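Local coordinates for protein galactose-1-phosphate uridylyltransferase (Bacillus cereus, PDB 4QVU) that is of unknown function but has a HIT-like fold, binds zinc and may act as a UDP-glucose:hexose-1-phosphate uridylyltransferase, at residues Val146-Asn151 against Gln247-Phe252; Gln188-Ile193 against Tyr204-Tyr209. All coordinates share one frame; numbering follows the deposited sequence.

Contact 1: Val146-Asn151 against Gln247-Phe252; sequences VIVQKN and QLAAYF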
ATOM      1  N   VAL A 146     -13.370 -10.044  -1.120  1.00 70.26           N
ATOM      2  CA  VAL A 146     -13.835 -11.284  -0.500  1.00 71.41           C
ATOM      3  C   VAL A 146     -15.348 -11.225  -0.441  1.00 74.39           C
ATOM      4  O   VAL A 146     -15.902 -10.379   0.263  1.00 73.80           O
ATOM      5  CB  VAL A 146     -13.194 -11.472   0.903  1.00 74.99           C
ATOM      6  CG1 VAL A 146     -13.616 -12.786   1.546  1.00 76.26           C
ATOM      7  CG2 VAL A 146     -11.679 -11.370   0.831  1.00 74.05           C
ATOM      8  N   ILE A 147     -16.005 -12.119  -1.178  1.00 70.65           N
ATOM      9  CA  ILE A 147     -17.459 -12.230  -1.284  1.00 71.31           C
ATOM     10  C   ILE A 147     -18.082 -12.706   0.057  1.00 75.94           C
ATOM     11  O   ILE A 147     -17.676 -13.731   0.614  1.00 76.55           O
ATOM     12  CB  ILE A 147     -17.792 -13.200  -2.452  1.00 76.28           C
ATOM     13  CG1 ILE A 147     -17.361 -12.572  -3.803  1.00 75.65           C
ATOM     14  CG2 ILE A 147     -19.283 -13.594  -2.461  1.00 78.97           C
ATOM     15  CD1 ILE A 147     -17.200 -13.535  -4.943  1.00 83.16           C
ATOM     16  N   VAL A 148     -19.075 -11.936   0.550  1.00 71.97           N
ATOM     17  CA  VAL A 148     -19.859 -12.210   1.766  1.00 72.60           C
ATOM     18  C   VAL A 148     -21.174 -12.874   1.322  1.00 79.25           C
ATOM     19  O   VAL A 148     -21.568 -13.913   1.852  1.00 80.59           O
ATOM     20  CB  VAL A 148     -20.092 -10.920   2.607  1.00 74.19           C
ATOM     21  CG1 VAL A 148     -20.849 -11.223   3.895  1.00 75.27           C
ATOM     22  CG2 VAL A 148     -18.774 -10.217   2.921  1.00 71.36           C
ATOM     23  N   GLN A 149     -21.824 -12.258   0.316  1.00 75.90           N
ATOM     24  CA  GLN A 149     -23.065 -12.664  -0.350  1.00 77.26           C
ATOM     25  C   GLN A 149     -22.956 -12.353  -1.830  1.00 80.75           C
ATOM     26  O   GLN A 149     -22.406 -11.305  -2.176  1.00 78.83           O
ATOM     27  CB  GLN A 149     -24.283 -11.946   0.263  1.00 78.53           C
ATOM     28  CG  GLN A 149     -24.631 -12.355   1.685  1.00 92.44           C
ATOM     29  CD  GLN A 149     -25.435 -13.625   1.740  1.00111.97           C
ATOM     30  OE1 GLN A 149     -26.640 -13.637   1.452  1.00108.20           O
ATOM     31  NE2 GLN A 149     -24.806 -14.705   2.184  1.00103.14           N
ATOM     32  N   LYS A 150     -23.474 -13.238  -2.708  1.00 78.50           N
ATOM     33  CA  LYS A 150     -23.457 -13.024  -4.156  1.00 77.73           C
ATOM     34  C   LYS A 150     -24.494 -13.894  -4.853  1.00 84.17           C
ATOM     35  O   LYS A 150     -24.659 -15.060  -4.505  1.00 86.33           O
ATOM     36  CB  LYS A 150     -22.061 -13.302  -4.750  1.00 78.47           C
ATOM     37  CG  LYS A 150     -21.927 -12.913  -6.217  1.00 83.02           C
ATOM     38  CD  LYS A 150     -20.500 -12.967  -6.724  1.00 87.36           C
ATOM     39  CE  LYS A 150     -20.409 -12.676  -8.209  1.00 99.52           C
ATOM     40  NZ  LYS A 150     -20.888 -11.311  -8.576  1.00104.42           N
ATOM     41  N   ASN A 151     -25.183 -13.305  -5.845  1.00 80.26           N
ATOM     42  CA  ASN A 151     -26.143 -13.943  -6.743  1.00 82.96           C
ATOM     43  C   ASN A 151     -26.112 -13.184  -8.083  1.00 88.23           C
ATOM     44  O   ASN A 151     -25.269 -12.299  -8.260  1.00 85.28           O
ATOM     45  CB  ASN A 151     -27.560 -14.027  -6.139  1.00 82.86           C
ATOM     46  CG  ASN A 151     -28.207 -12.730  -5.712  1.00104.72           C
ATOM     47  OD1 ASN A 151     -28.153 -11.705  -6.391  1.00102.04           O
ATOM     48  ND2 ASN A 151     -28.933 -12.779  -4.614  1.00 95.95           N
ATOM     49  N   GLN A 247     -18.841 -13.038  10.431  1.00 86.28           N
ATOM     50  CA  GLN A 247     -19.809 -12.384  11.308  1.00 87.36           C
ATOM     51  C   GLN A 247     -20.765 -11.462  10.525  1.00 90.78           C
ATOM     52  O   GLN A 247     -21.914 -11.338  10.959  1.00 92.49           O
ATOM     53  CB  GLN A 247     -19.171 -11.633  12.485  1.00 88.16           C
ATOM     54  CG  GLN A 247     -18.073 -10.647  12.196  1.00104.80           C
ATOM     55  CD  GLN A 247     -17.604 -10.020  13.490  1.00128.27           C
ATOM     56  OE1 GLN A 247     -17.802  -8.824  13.734  1.00124.62           O
ATOM     57  NE2 GLN A 247     -17.026 -10.823  14.377  1.00121.55           N
ATOM     58  N   LEU A 248     -20.360 -10.903   9.363  1.00 84.45           N
ATOM     59  CA  LEU A 248     -21.296 -10.110   8.553  1.00 83.05           C
ATOM     60  C   LEU A 248     -22.297 -11.045   7.842  1.00 87.85           C
ATOM     61  O   LEU A 248     -23.461 -10.677   7.707  1.00 88.52           O
ATOM     62  CB  LEU A 248     -20.579  -9.197   7.532  1.00 80.32           C
ATOM     63  CG  LEU A 248     -21.453  -8.441   6.499  1.00 83.63           C
ATOM     64  CD1 LEU A 248     -22.459  -7.513   7.160  1.00 83.90           C
ATOM     65  CD2 LEU A 248     -20.603  -7.675   5.541  1.00 82.78           C
ATOM     66  N   ALA A 249     -21.855 -12.259   7.430  1.00 84.46           N
ATOM     67  CA  ALA A 249     -22.700 -13.248   6.747  1.00 85.99           C
ATOM     68  C   ALA A 249     -23.875 -13.714   7.636  1.00 93.07           C
ATOM     69  O   ALA A 249     -24.916 -14.108   7.114  1.00 94.72           O
ATOM     70  CB  ALA A 249     -21.865 -14.442   6.324  1.00 87.22           C
ATOM     71  N   ALA A 250     -23.714 -13.628   8.972  1.00 90.75           N
ATOM     72  CA  ALA A 250     -24.718 -13.989   9.977  1.00 93.10           C
ATOM     73  C   ALA A 250     -25.911 -13.014   9.965  1.00 98.27           C
ATOM     74  O   ALA A 250     -26.918 -13.302  10.606  1.00101.33           O
ATOM     75  CB  ALA A 250     -24.081 -14.014  11.356  1.00 94.05           C
ATOM     76  N   TYR A 251     -25.806 -11.874   9.236  1.00 92.64           N
ATOM     77  CA  TYR A 251     -26.870 -10.870   9.080  1.00 92.44           C
ATOM     78  C   TYR A 251     -27.723 -11.140   7.819  1.00 99.84           C
ATOM     79  O   TYR A 251     -28.738 -10.464   7.596  1.00100.25           O
ATOM     80  CB  TYR A 251     -26.274  -9.455   9.019  1.00 89.95           C
ATOM     81  CG  TYR A 251     -26.059  -8.845  10.382  1.00 90.66           C
ATOM     82  CD1 TYR A 251     -25.015  -9.269  11.201  1.00 92.12           C
ATOM     83  CD2 TYR A 251     -26.894  -7.839  10.856  1.00 91.57           C
ATOM     84  CE1 TYR A 251     -24.832  -8.731  12.471  1.00 92.74           C
ATOM     85  CE2 TYR A 251     -26.719  -7.290  12.124  1.00 92.97           C
ATOM     86  CZ  TYR A 251     -25.685  -7.740  12.929  1.00100.84           C
ATOM     87  OH  TYR A 251     -25.498  -7.199  14.175  1.00103.95           O
ATOM     88  N   PHE A 252     -27.319 -12.137   7.014  1.00 98.34           N
ATOM     89  CA  PHE A 252     -28.008 -12.530   5.787  1.00 99.84           C
ATOM     90  C   PHE A 252     -28.432 -14.008   5.884  1.00111.64           C
ATOM     91  O   PHE A 252     -28.829 -14.613   4.881  1.00113.43           O
ATOM     92  CB  PHE A 252     -27.112 -12.263   4.561  1.00 98.55           C
ATOM     93  CG  PHE A 252     -26.738 -10.805   4.393  1.00 96.51           C
ATOM     94  CD1 PHE A 252     -25.605 -10.282   5.012  1.00 96.52           C
ATOM     95  CD2 PHE A 252     -27.526  -9.951   3.628  1.00 97.27           C
ATOM     96  CE1 PHE A 252     -25.286  -8.928   4.894  1.00 94.66           C
ATOM     97  CE2 PHE A 252     -27.191  -8.601   3.488  1.00 97.38           C
ATOM     98  CZ  PHE A 252     -26.074  -8.099   4.123  1.00 93.46           C
TER
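Val148 and Gln149 sit on a classic beta bulge, both facing Leu156 of the neighbouring strand, and meet the end of helix 241-249 and the type I turn Ala249-Phe252 that follows it. The strand 145-150 is outermost in the sheet of this chain. The contact joins this border of the HIT-like fold to helix 241-249.

Apolar packing comes first. CG1 of Val148 does most of the touching, lying 3.9 Å from Leu248 CG and 3.8 Å from the backbone N of Ala249. The same methyl is 4.2 Å from Ala249 CB. CG2 of Val148 reaches only the CD2 methyl of Leu248. The Val148 and Leu248 side chains cross at about a right angle, and Leu156 and Ile158 also touch Val148.

The second group is amide against ring. The Gln149 chain turns about its CB-CG bond (chi2 -82°), which brings its amide beside the Phe252 CB. The amide plane is turned 19° from the Phe252 ring. CG of Gln149 approaches that ring obliquely, 3.8 Å from Phe252 CG. Tyr185 of helix 179-195 meets the same ring and also touches Gln149.

No hydrogen bond spans the two segments. Within 146-151, Gln149 NE2 makes a weak bond to Val148 O at 3.3 Å. At the other end of this amide, Gln149 OE1 lies 3.4 Å from Phe252 CB.

Contact 2: Gln188-Ile193 against Tyr204-Tyr209; sequences QTVRYI and YNLFFY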
ATOM      1  N   GLN A 188     -28.642  -3.793   6.250  1.00 70.81           N
ATOM      2  CA  GLN A 188     -28.061  -4.890   7.040  1.00 71.32           C
ATOM      3  C   GLN A 188     -26.585  -4.641   7.339  1.00 74.11           C
ATOM      4  O   GLN A 188     -26.175  -4.833   8.485  1.00 75.17           O
ATOM      5  CB  GLN A 188     -28.231  -6.256   6.348  1.00 73.65           C
ATOM      6  CG  GLN A 188     -29.686  -6.734   6.239  1.00 83.96           C
ATOM      7  CD  GLN A 188     -30.417  -6.699   7.566  1.00100.74           C
ATOM      8  OE1 GLN A 188     -31.181  -5.767   7.853  1.00 92.95           O
ATOM      9  NE2 GLN A 188     -30.158  -7.682   8.425  1.00 95.52           N
ATOM     10  N   THR A 189     -25.805  -4.170   6.345  1.00 68.27           N
ATOM     11  CA  THR A 189     -24.388  -3.889   6.541  1.00 66.44           C
ATOM     12  C   THR A 189     -24.245  -2.769   7.575  1.00 70.32           C
ATOM     13  O   THR A 189     -23.406  -2.897   8.457  1.00 71.29           O
ATOM     14  CB  THR A 189     -23.675  -3.558   5.214  1.00 72.63           C
ATOM     15  OG1 THR A 189     -23.953  -4.576   4.238  1.00 67.63           O
ATOM     16  CG2 THR A 189     -22.161  -3.414   5.386  1.00 68.78           C
ATOM     17  N   VAL A 190     -25.088  -1.720   7.509  1.00 66.72           N
ATOM     18  CA  VAL A 190     -25.087  -0.600   8.469  1.00 66.69           C
ATOM     19  C   VAL A 190     -25.418  -1.142   9.876  1.00 72.43           C
ATOM     20  O   VAL A 190     -24.683  -0.845  10.824  1.00 72.67           O
ATOM     21  CB  VAL A 190     -26.060   0.536   8.032  1.00 70.57           C
ATOM     22  CG1 VAL A 190     -26.451   1.451   9.197  1.00 71.33           C
ATOM     23  CG2 VAL A 190     -25.467   1.344   6.881  1.00 68.40           C
ATOM     24  N   ARG A 191     -26.483  -1.967   9.992  1.00 70.23           N
ATOM     25  CA  ARG A 191     -26.919  -2.596  11.245  1.00 72.36           C
ATOM     26  C   ARG A 191     -25.772  -3.379  11.880  1.00 77.88           C
ATOM     27  O   ARG A 191     -25.576  -3.268  13.089  1.00 80.18           O
ATOM     28  CB  ARG A 191     -28.133  -3.509  11.026  1.00 71.04           C
ATOM     29  CG  ARG A 191     -29.437  -2.743  10.958  1.00 75.15           C
ATOM     30  CD  ARG A 191     -30.598  -3.597  10.502  1.00 82.46           C
ATOM     31  NE  ARG A 191     -31.865  -2.890  10.687  1.00 90.38           N
ATOM     32  CZ  ARG A 191     -33.023  -3.257  10.150  1.00100.95           C
ATOM     33  NH1 ARG A 191     -33.086  -4.309   9.343  1.00 84.39           N
ATOM     34  NH2 ARG A 191     -34.123  -2.555  10.386  1.00 87.55           N
ATOM     35  N   TYR A 192     -24.994  -4.122  11.064  1.00 72.04           N
ATOM     36  CA  TYR A 192     -23.839  -4.890  11.527  1.00 71.14           C
ATOM     37  C   TYR A 192     -22.750  -3.960  12.068  1.00 72.89           C
ATOM     38  O   TYR A 192     -22.194  -4.249  13.126  1.00 73.22           O
ATOM     39  CB  TYR A 192     -23.275  -5.783  10.399  1.00 70.95           C
ATOM     40  CG  TYR A 192     -21.875  -6.299  10.658  1.00 71.05           C
ATOM     41  CD1 TYR A 192     -21.645  -7.328  11.570  1.00 74.52           C
ATOM     42  CD2 TYR A 192     -20.777  -5.756   9.998  1.00 69.14           C
ATOM     43  CE1 TYR A 192     -20.356  -7.793  11.824  1.00 74.47           C
ATOM     44  CE2 TYR A 192     -19.485  -6.208  10.247  1.00 68.49           C
ATOM     45  CZ  TYR A 192     -19.279  -7.226  11.162  1.00 75.62           C
ATOM     46  OH  TYR A 192     -18.001  -7.658  11.405  1.00 75.86           O
ATOM     47  N   ILE A 193     -22.443  -2.863  11.342  1.00 67.73           N
ATOM     48  CA  ILE A 193     -21.403  -1.899  11.736  1.00 66.80           C
ATOM     49  C   ILE A 193     -21.770  -1.268  13.087  1.00 75.10           C
ATOM     50  O   ILE A 193     -20.924  -1.221  13.983  1.00 75.66           O
ATOM     51  CB  ILE A 193     -21.152  -0.813  10.652  1.00 66.67           C
ATOM     52  CG1 ILE A 193     -20.578  -1.457   9.372  1.00 64.49           C
ATOM     53  CG2 ILE A 193     -20.214   0.295  11.180  1.00 65.30           C
ATOM     54  CD1 ILE A 193     -20.461  -0.550   8.199  1.00 63.03           C
ATOM     55  N   TYR A 204     -20.132   5.766  10.392  1.00 65.98           N
ATOM     56  CA  TYR A 204     -19.908   5.175   9.079  1.00 63.39           C
ATOM     57  C   TYR A 204     -20.155   6.192   7.984  1.00 67.26           C
ATOM     58  O   TYR A 204     -20.734   7.258   8.216  1.00 68.11           O
ATOM     59  CB  TYR A 204     -20.800   3.924   8.845  1.00 64.27           C
ATOM     60  CG  TYR A 204     -22.288   4.211   8.746  1.00 66.16           C
ATOM     61  CD1 TYR A 204     -22.886   4.485   7.521  1.00 66.93           C
ATOM     62  CD2 TYR A 204     -23.103   4.173   9.876  1.00 68.62           C
ATOM     63  CE1 TYR A 204     -24.249   4.750   7.423  1.00 68.65           C
ATOM     64  CE2 TYR A 204     -24.470   4.420   9.790  1.00 70.54           C
ATOM     65  CZ  TYR A 204     -25.042   4.708   8.558  1.00 76.00           C
ATOM     66  OH  TYR A 204     -26.393   4.958   8.455  1.00 73.29           O
ATOM     67  N   ASN A 205     -19.776   5.813   6.767  1.00 61.85           N
ATOM     68  CA  ASN A 205     -20.018   6.562   5.550  1.00 60.21           C
ATOM     69  C   ASN A 205     -20.601   5.680   4.482  1.00 63.33           C
ATOM     70  O   ASN A 205     -20.244   4.497   4.395  1.00 62.11           O
ATOM     71  CB  ASN A 205     -18.728   7.177   5.010  1.00 58.10           C
ATOM     72  CG  ASN A 205     -18.151   8.357   5.729  1.00 76.97           C
ATOM     73  OD1 ASN A 205     -17.013   8.317   6.159  1.00 75.52           O
ATOM     74  ND2 ASN A 205     -18.836   9.477   5.737  1.00 67.14           N
ATOM     75  N   LEU A 206     -21.460   6.259   3.637  1.00 60.02           N
ATOM     76  CA  LEU A 206     -21.942   5.619   2.421  1.00 59.16           C
ATOM     77  C   LEU A 206     -21.389   6.378   1.274  1.00 60.15           C
ATOM     78  O   LEU A 206     -21.422   7.604   1.313  1.00 58.75           O
ATOM     79  CB  LEU A 206     -23.477   5.512   2.291  1.00 60.56           C
ATOM     80  CG  LEU A 206     -24.308   4.830   3.369  1.00 66.60           C
ATOM     81  CD1 LEU A 206     -25.748   4.788   2.925  1.00 68.04           C
ATOM     82  CD2 LEU A 206     -23.824   3.411   3.663  1.00 67.98           C
ATOM     83  N   PHE A 207     -20.851   5.684   0.274  1.00 56.69           N
ATOM     84  CA  PHE A 207     -20.372   6.315  -0.957  1.00 56.46           C
ATOM     85  C   PHE A 207     -20.974   5.599  -2.126  1.00 63.55           C
ATOM     86  O   PHE A 207     -20.918   4.370  -2.180  1.00 64.51           O
ATOM     87  CB  PHE A 207     -18.845   6.344  -1.070  1.00 56.75           C
ATOM     88  CG  PHE A 207     -18.154   7.028   0.075  1.00 57.32           C
ATOM     89  CD1 PHE A 207     -18.178   8.413   0.195  1.00 59.85           C
ATOM     90  CD2 PHE A 207     -17.470   6.291   1.032  1.00 57.86           C
ATOM     91  CE1 PHE A 207     -17.558   9.045   1.263  1.00 59.91           C
ATOM     92  CE2 PHE A 207     -16.835   6.926   2.091  1.00 60.12           C
ATOM     93  CZ  PHE A 207     -16.884   8.298   2.200  1.00 58.39           C
ATOM     94  N   PHE A 208     -21.575   6.350  -3.049  1.00 60.82           N
ATOM     95  CA  PHE A 208     -22.182   5.755  -4.224  1.00 61.14           C
ATOM     96  C   PHE A 208     -21.350   6.073  -5.439  1.00 65.68           C
ATOM     97  O   PHE A 208     -20.745   7.144  -5.526  1.00 64.45           O
ATOM     98  CB  PHE A 208     -23.624   6.228  -4.403  1.00 63.72           C
ATOM     99  CG  PHE A 208     -24.590   5.646  -3.397  1.00 64.91           C
ATOM    100  CD1 PHE A 208     -24.737   6.219  -2.133  1.00 66.19           C
ATOM    101  CD2 PHE A 208     -25.384   4.551  -3.726  1.00 66.86           C
ATOM    102  CE1 PHE A 208     -25.646   5.691  -1.210  1.00 67.38           C
ATOM    103  CE2 PHE A 208     -26.298   4.024  -2.799  1.00 69.87           C
ATOM    104  CZ  PHE A 208     -26.427   4.603  -1.550  1.00 67.35           C
ATOM    105  N   TYR A 209     -21.293   5.104  -6.365  1.00 64.10           N
ATOM    106  CA  TYR A 209     -20.542   5.186  -7.621  1.00 64.11           C
ATOM    107  C   TYR A 209     -21.341   4.583  -8.770  1.00 69.08           C
ATOM    108  O   TYR A 209     -22.047   3.584  -8.580  1.00 67.27           O
ATOM    109  CB  TYR A 209     -19.178   4.448  -7.513  1.00 63.58           C
ATOM    110  CG  TYR A 209     -18.404   4.674  -6.226  1.00 62.33           C
ATOM    111  CD1 TYR A 209     -18.731   3.985  -5.061  1.00 63.09           C
ATOM    112  CD2 TYR A 209     -17.282   5.503  -6.199  1.00 61.52           C
ATOM    113  CE1 TYR A 209     -18.030   4.188  -3.877  1.00 61.44           C
ATOM    114  CE2 TYR A 209     -16.541   5.678  -5.029  1.00 60.48           C
ATOM    115  CZ  TYR A 209     -16.934   5.035  -3.865  1.00 64.95           C
ATOM    116  OH  TYR A 209     -16.225   5.191  -2.703  1.00 62.05           O
TER
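Val190 sets its two methyls against the phenol of Tyr204, and the two side chains cross at about a right angle. CG2 stands over one face of the ring, 3.6 Å above the plane and offset toward the rim. This is a CH-pi contact, with Val190 CG2 4.0 Å from the Tyr204 ring centroid and 26° off the normal. CG1, anti to the backbone N, comes to the phenol end of the ring, 3.6 Å from Tyr204 CZ.

The phenol is placed by the first torsion of Tyr204. CG lies between the backbone N and the carbonyl carbon (chi1 67°), and the ring lies with one face against Val190. Ile193, one turn further along, packs at the base of the same side chain, with CG2 4.4 Å from Tyr204 CB. Leu206, two residues on from Tyr204, does not aim its CB at the helix, but its CD2 methyl reaches Val190 CG2 at 4.2 Å.

Helix segment 188-193 runs nearly antiparallel to strand segment 204-209, at 161°, with a closest axis approach of 10.3 Å. The helix covers a sheet face in the buried middle of the HIT-like fold. The ring of His111 stacks on Tyr204.

All four touching residues are buried, and no hydrogen bond crosses between the segments. The join therefore rests on apolar and CH-pi contacts. The polar end of Tyr204, its OH, is satisfied by a hydrogen bond with Lys109 NZ, so the phenol can lie among methyls without leaving its hydroxyl unpaired.

After five strands and helix 79-97, the chain reaches strand 145-150, where contact 1 begins. It then runs through strands 154-159 and 169-173 to helix 179-195, the first half of contact 2. A short connection leads into strand 203-211, and contact 2 closes this small loop. After strand 214-222 and helix 227-232 the chain comes to helix 241-249, where contact 1 closes the larger loop. The smaller loop lies wholly within the larger, and they do not cross. The contacts meet through helix 179-195: Gln247 OE1 lies 2.6 Å from Tyr192 OH, a probable hydrogen bond. Together they tie helices 179-195 and 241-249 to an outermost strand and an inner strand, 203-211, of one sheet.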